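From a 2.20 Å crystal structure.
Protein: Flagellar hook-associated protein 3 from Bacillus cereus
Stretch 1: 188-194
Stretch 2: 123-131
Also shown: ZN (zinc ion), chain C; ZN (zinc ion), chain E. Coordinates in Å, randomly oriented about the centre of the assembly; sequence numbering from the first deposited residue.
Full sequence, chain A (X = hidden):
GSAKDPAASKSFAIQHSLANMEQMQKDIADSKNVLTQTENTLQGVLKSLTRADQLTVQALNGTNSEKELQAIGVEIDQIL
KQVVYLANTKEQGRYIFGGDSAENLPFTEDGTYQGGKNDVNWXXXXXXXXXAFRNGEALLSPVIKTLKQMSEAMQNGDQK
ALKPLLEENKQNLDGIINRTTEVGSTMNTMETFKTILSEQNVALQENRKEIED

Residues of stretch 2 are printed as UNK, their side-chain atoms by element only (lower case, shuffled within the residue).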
ATOM      1  N   ASN A 188      10.437   8.502  -5.155  1.00 22.26           N
ATOM      2  CA  ASN A 188      11.380   9.165  -6.052  1.00 25.21           C
ATOM      3  C   ASN A 188      11.817  10.528  -5.480  1.00 24.61           C
ATOM      4  O   ASN A 188      12.999  10.872  -5.452  1.00 24.78           O
ATOM      5  CB  ASN A 188      10.707   9.363  -7.427  1.00 28.58           C
ATOM      6  CG  ASN A 188      10.873   8.165  -8.359  1.00 35.02           C
ATOM      7  OD1 ASN A 188      11.726   7.291  -8.123  1.00 42.62           O
ATOM      8  ND2 ASN A 188      10.066   8.123  -9.442  1.00 38.52           N
ATOM      9  N   THR A 189      10.837  11.295  -5.015  1.00 24.04           N
ATOM     10  CA  THR A 189      11.077  12.485  -4.204  1.00 24.49           C
ATOM     11  C   THR A 189      12.024  12.234  -3.004  1.00 22.71           C
ATOM     12  O   THR A 189      12.985  12.988  -2.798  1.00 22.39           O
ATOM     13  CB  THR A 189       9.748  13.076  -3.718  1.00 25.31           C
ATOM     14  OG1 THR A 189       8.923  13.354  -4.865  1.00 28.57           O
ATOM     15  CG2 THR A 189       9.994  14.367  -2.929  1.00 26.81           C
ATOM     16  N   MET A 190      11.751  11.207  -2.218  1.00 21.84           N
ATOM     17  CA  MET A 190      12.606  10.894  -1.069  1.00 21.87           C
ATOM     18  C   MET A 190      14.015  10.609  -1.531  1.00 21.58           C
ATOM     19  O   MET A 190      15.001  11.014  -0.912  1.00 22.11           O
ATOM     20  CB  MET A 190      12.118   9.664  -0.316  1.00 21.63           C
ATOM     21  CG  MET A 190      10.961   9.876   0.571  1.00 23.29           C
ATOM     22  SD  MET A 190      11.244  11.139   1.821  1.00 25.77           S
ATOM     23  CE  MET A 190       9.491  11.444   2.135  1.00 30.31           C
ATOM     24  N   GLU A 191      14.120   9.910  -2.640  1.00 22.55           N
ATOM     25  CA  GLU A 191      15.444   9.556  -3.176  1.00 23.07           C
ATOM     26  C   GLU A 191      16.205  10.793  -3.686  1.00 23.25           C
ATOM     27  O   GLU A 191      17.442  10.843  -3.634  1.00 23.78           O
ATOM     28  CB  GLU A 191      15.291   8.500  -4.298  1.00 25.38           C
ATOM     29  CG  GLU A 191      14.831   7.112  -3.821  1.00 25.34           C
ATOM     30  CD  GLU A 191      15.949   6.268  -3.224  1.00 27.33           C
ATOM     31  OE1 GLU A 191      16.983   6.848  -2.803  1.00 28.42           O
ATOM     32  OE2 GLU A 191      15.811   5.016  -3.190  1.00 25.81           O
ATOM     33  N   THR A 192      15.474  11.759  -4.239  1.00 22.98           N
ATOM     34  CA  THR A 192      16.078  13.029  -4.640  1.00 24.28           C
ATOM     35  C   THR A 192      16.522  13.799  -3.399  1.00 22.97           C
ATOM     36  O   THR A 192      17.618  14.351  -3.387  1.00 23.90           O
ATOM     37  CB  THR A 192      15.114  13.917  -5.473  1.00 25.97           C
ATOM     38  OG1 THR A 192      14.559  13.153  -6.538  1.00 27.87           O
ATOM     39  CG2 THR A 192      15.803  15.118  -6.046  1.00 28.71           C
ATOM     40  N   PHE A 193      15.688  13.822  -2.363  1.00 21.63           N
ATOM     41  CA  PHE A 193      16.066  14.504  -1.113  1.00 21.55           C
ATOM     42  C   PHE A 193      17.396  13.908  -0.594  1.00 21.23           C
ATOM     43  O   PHE A 193      18.293  14.668  -0.265  1.00 22.01           O
ATOM     44  CB  PHE A 193      14.976  14.447  -0.023  1.00 21.94           C
ATOM     45  CG  PHE A 193      13.854  15.473  -0.182  1.00 23.06           C
ATOM     46  CD1 PHE A 193      14.116  16.799  -0.473  1.00 26.25           C
ATOM     47  CD2 PHE A 193      12.545  15.101   0.014  1.00 23.99           C
ATOM     48  CE1 PHE A 193      13.095  17.709  -0.594  1.00 28.62           C
ATOM     49  CE2 PHE A 193      11.508  16.024  -0.107  1.00 26.66           C
ATOM     50  CZ  PHE A 193      11.786  17.317  -0.432  1.00 27.77           C
ATOM     51  N   LYS A 194      17.514  12.571  -0.566  1.00 20.66           N
ATOM     52  CA  LYS A 194      18.746  11.883  -0.109  1.00 21.38           C
ATOM     53  C   LYS A 194      19.990  12.329  -0.872  1.00 22.68           C
ATOM     54  O   LYS A 194      21.005  12.625  -0.273  1.00 23.42           O
ATOM     55  CB  LYS A 194      18.601  10.356  -0.236  1.00 21.68           C
ATOM     56  CG  LYS A 194      19.587   9.573   0.623  1.00 23.32           C
ATOM     57  CD  LYS A 194      19.355   8.068   0.509  1.00 24.51           C
ATOM     58  CE  LYS A 194      20.527   7.302   1.106  1.00 28.72           C
ATOM     59  NZ  LYS A 194      20.394   5.847   0.842  1.00 31.45           N
ATOM     60  N   UNK A 123       6.515  14.225   8.821  1.00 16.71           N
ATOM     61  CA  UNK A 123       7.044  15.475   8.368  1.00 19.01           C
ATOM     62  C   UNK A 123       8.551  15.464   8.498  1.00 18.99           C
ATOM     63  O   UNK A 123       9.080  15.265   9.556  1.00 20.23           O
ATOM     64  c   UNK A 123       6.960  20.161   9.908  1.00 28.56           C
ATOM     65  n   UNK A 123       6.077  21.341   9.973  1.00 31.53           N
ATOM     66  c   UNK A 123       6.421  16.566   9.198  1.00 20.18           C
ATOM     67  c   UNK A 123       6.947  17.900   8.937  1.00 22.08           C
ATOM     68  c   UNK A 123       6.166  18.906   9.734  1.00 24.81           C
ATOM     69  N   UNK A 124       9.241  15.614   7.391  1.00 19.74           N
ATOM     70  CA  UNK A 124      10.693  15.660   7.404  1.00 20.77           C
ATOM     71  C   UNK A 124      11.210  16.865   8.188  1.00 21.26           C
ATOM     72  O   UNK A 124      10.478  17.834   8.385  1.00 20.61           O
ATOM     73  c   UNK A 124      11.216  15.746   5.961  1.00 22.04           C
ATOM     74  c   UNK A 124      11.505  14.459   5.210  1.00 23.02           C
ATOM     75  c   UNK A 124      10.543  13.372   5.596  1.00 23.05           C
ATOM     76  c   UNK A 124      11.587  14.725   3.660  1.00 23.12           C
ATOM     77  N   UNK A 125      12.485  16.794   8.593  1.00 21.75           N
ATOM     78  CA  UNK A 125      13.149  17.878   9.343  1.00 23.30           C
ATOM     79  C   UNK A 125      13.097  19.219   8.628  1.00 24.57           C
ATOM     80  O   UNK A 125      13.065  20.239   9.281  1.00 25.75           O
ATOM     81  n   UNK A 125      14.566  18.442  11.840  1.00 22.04           N
ATOM     82  o   UNK A 125      16.312  19.026  10.577  1.00 31.02           O
ATOM     83  c   UNK A 125      15.235  18.420  10.721  1.00 25.97           C
ATOM     84  c   UNK A 125      14.628  17.559   9.597  1.00 24.17           C
ATOM     85  N   UNK A 126      13.132  19.192   7.294  1.00 25.08           N
ATOM     86  CA  UNK A 126      13.070  20.395   6.466  1.00 27.26           C
ATOM     87  C   UNK A 126      11.641  20.832   6.089  1.00 26.76           C
ATOM     88  O   UNK A 126      11.474  21.671   5.205  1.00 29.33           O
ATOM     89  c   UNK A 126      13.890  20.195   5.154  1.00 28.17           C
ATOM     90  c   UNK A 126      13.143  19.364   4.104  1.00 28.85           C
ATOM     91  o   UNK A 126      12.135  18.740   4.437  1.00 28.40           O
ATOM     92  o   UNK A 126      13.567  19.309   2.925  1.00 36.45           O
ATOM     93  N   UNK A 127      10.612  20.259   6.700  1.00 25.08           N
ATOM     94  CA  UNK A 127       9.240  20.694   6.411  1.00 24.99           C
ATOM     95  C   UNK A 127       8.404  19.851   5.464  1.00 23.71           C
ATOM     96  O   UNK A 127       7.175  19.990   5.461  1.00 22.02           O
ATOM     97  N   UNK A 128       9.036  18.967   4.674  1.00 21.89           N
ATOM     98  CA  UNK A 128       8.276  18.155   3.708  1.00 21.24           C
ATOM     99  C   UNK A 128       7.352  17.141   4.420  1.00 19.30           C
ATOM    100  O   UNK A 128       7.791  16.348   5.227  1.00 18.22           O
ATOM    101  c   UNK A 128       8.473  16.616   1.678  1.00 22.98           C
ATOM    102  c   UNK A 128       7.921  17.197   0.520  1.00 26.99           C
ATOM    103  c   UNK A 128       7.113  15.028  -0.222  1.00 29.52           C
ATOM    104  c   UNK A 128       9.207  17.437   2.721  1.00 20.89           C
ATOM    105  c   UNK A 128       7.642  14.469   0.911  1.00 27.17           C
ATOM    106  c   UNK A 128       8.329  15.255   1.848  1.00 24.13           C
ATOM    107  o   UNK A 128       6.437  14.156  -1.091  1.00 34.69           O
ATOM    108  c   UNK A 128       7.248  16.398  -0.455  1.00 28.41           C
ATOM    109  N   UNK A 129       6.088  17.162   4.066  1.00 19.57           N
ATOM    110  CA  UNK A 129       5.087  16.284   4.648  1.00 19.27           C
ATOM    111  C   UNK A 129       4.483  15.295   3.686  1.00 18.10           C
ATOM    112  O   UNK A 129       4.234  15.616   2.579  1.00 19.08           O
ATOM    113  c   UNK A 129       3.102  18.696   6.821  1.00 30.67           C
ATOM    114  c   UNK A 129       4.318  18.084   6.196  1.00 24.82           C
ATOM    115  o   UNK A 129       2.979  18.569   8.060  1.00 31.48           O
ATOM    116  o   UNK A 129       2.267  19.263   6.053  1.00 30.12           O
ATOM    117  c   UNK A 129       3.925  17.129   5.151  1.00 21.42           C
ATOM    118  N   UNK A 130       4.247  14.079   4.142  1.00 17.13           N
ATOM    119  CA  UNK A 130       3.504  13.089   3.357  1.00 17.08           C
ATOM    120  C   UNK A 130       2.665  12.203   4.272  1.00 16.86           C
ATOM    121  O   UNK A 130       2.867  12.172   5.486  1.00 15.28           O
ATOM    122  c   UNK A 130       7.067  10.741   4.793  1.00 16.98           C
ATOM    123  c   UNK A 130       6.699   9.426   4.811  1.00 15.48           C
ATOM    124  c   UNK A 130       5.232  11.252   3.339  1.00 15.88           C
ATOM    125  c   UNK A 130       4.906   9.911   3.336  1.00 14.92           C
ATOM    126  c   UNK A 130       5.621   9.004   4.101  1.00 16.30           C
ATOM    127  c   UNK A 130       6.329  11.667   4.072  1.00 16.80           C
ATOM    128  c   UNK A 130       4.438  12.235   2.532  1.00 17.05           C
ATOM    129  N   UNK A 131       1.715  11.495   3.668  1.00 17.63           N
ATOM    130  CA  UNK A 131       0.861  10.548   4.374  1.00 17.48           C
ATOM    131  C   UNK A 131       1.569   9.252   4.494  1.00 16.44           C
ATOM    132  O   UNK A 131       1.827   8.618   3.487  1.00 18.14           O
ATOM    133  c   UNK A 131      -0.433  10.332   3.612  1.00 19.02           C
ATOM    134  c   UNK A 131      -3.026  12.747   2.004  1.00 32.68           C
ATOM    135  c   UNK A 131      -1.230  11.626   3.416  1.00 22.41           C
ATOM    136  n   UNK A 131      -3.975  12.803   3.162  1.00 35.35           N
ATOM    137  c   UNK A 131      -2.122  11.504   2.211  1.00 27.35           C
TER
HETATM  138 ZN    ZN C 301       1.572  20.108   8.639  1.00 38.19          ZN
HETATM  139 ZN    ZN E 303      17.043   4.214  -1.818  1.00 39.33          ZN
HETATM  140  O   HOH W   1      19.154   4.148  -3.055  1.00 21.03           O

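Position 123 carries four carbons in a row ending in a nitrogen, and the side chain is out of reach of stretch 1. This is Lys123, whose exposed amine suits a place in solvent.

Position 124 has four carbons, forked at the second; its CA-to-CB bond points toward the helix, and a terminal carbon lies against Met190 and Phe193. It is Leu124. Leu124 CD2 lies 4.0 Å from Met190 SD and 3.8 Å from Phe193 CD2, so one methyl meets both apolar side chains, and a buried branched aliphatic group fits there.

At position 125 two carbons appear, the second bearing one oxygen and one nitrogen, out of reach of the helix: Asn125. It stands at the second place of a type I turn running from 124 to 127. A polar amide suits this partly exposed place, its OD1 being hydrogen-bonded elsewhere in the structure.

Position 126 also has two carbons, but the second bears two oxygens, one of them near the Phe193 ring. This is Asp126. Asp126 OD2 lies 3.9 Å from Phe193 CE1, while Asp126 OD1 accepts a hydrogen bond from the backbone N of position 128 at 3.1 Å. A short acidic side chain can thus brace the turn.

Position 127 has no side-chain atoms and is Gly127. At its backbone angles a CB would be jammed against the carbonyl O of Asp126. Gly127 N closes the turn on Leu124 O at 3.0 Å.

Position 128 shows one carbon, then a six-carbon ring bearing an oxygen; the ring touches Thr189, Met190 and Phe193. It is Tyr128. One face receives the edge of Phe193, with Tyr128 CG 3.6 Å from Phe193 CE2. Thr189 CG2 lies 4.0 Å from Tyr128 CZ, and Met190 CE 3.8 Å from Tyr128 CE2. A broad ring can meet all three, and Leu124 N bonds to Tyr128 O at 2.7 Å.

Position 129 has three carbons, the third carrying two oxygens, and its CA-to-CB bond points away from the helix. This is Glu129, whose OE2 binds the ZN of chain C at 2.2 Å, a natural role for a carboxylate.

Position 130 is one carbon followed by an unsubstituted six-carbon ring, buried against Met190; its CA-to-CB bond points toward the helix. This is Phe130. Phe130 CE1 lies 3.7 Å from Met190 CE, a fitting neighbour for a wholly apolar ring.

Position 131, four carbons in a row ending in nitrogen, out of reach of stretch 1, is Lys131. A long, charged chain suits this exposed place, where its amine finds a partner elsewhere in the structure.

The contact rests on apolar packing without a hydrogen bond across it. Phe193 and Tyr128 pair edge-to-face, while the flexible end of Met190 reaches Leu124, Tyr128 and Phe130.

Stretch 2, residues 123-131: KLNDGYEFK
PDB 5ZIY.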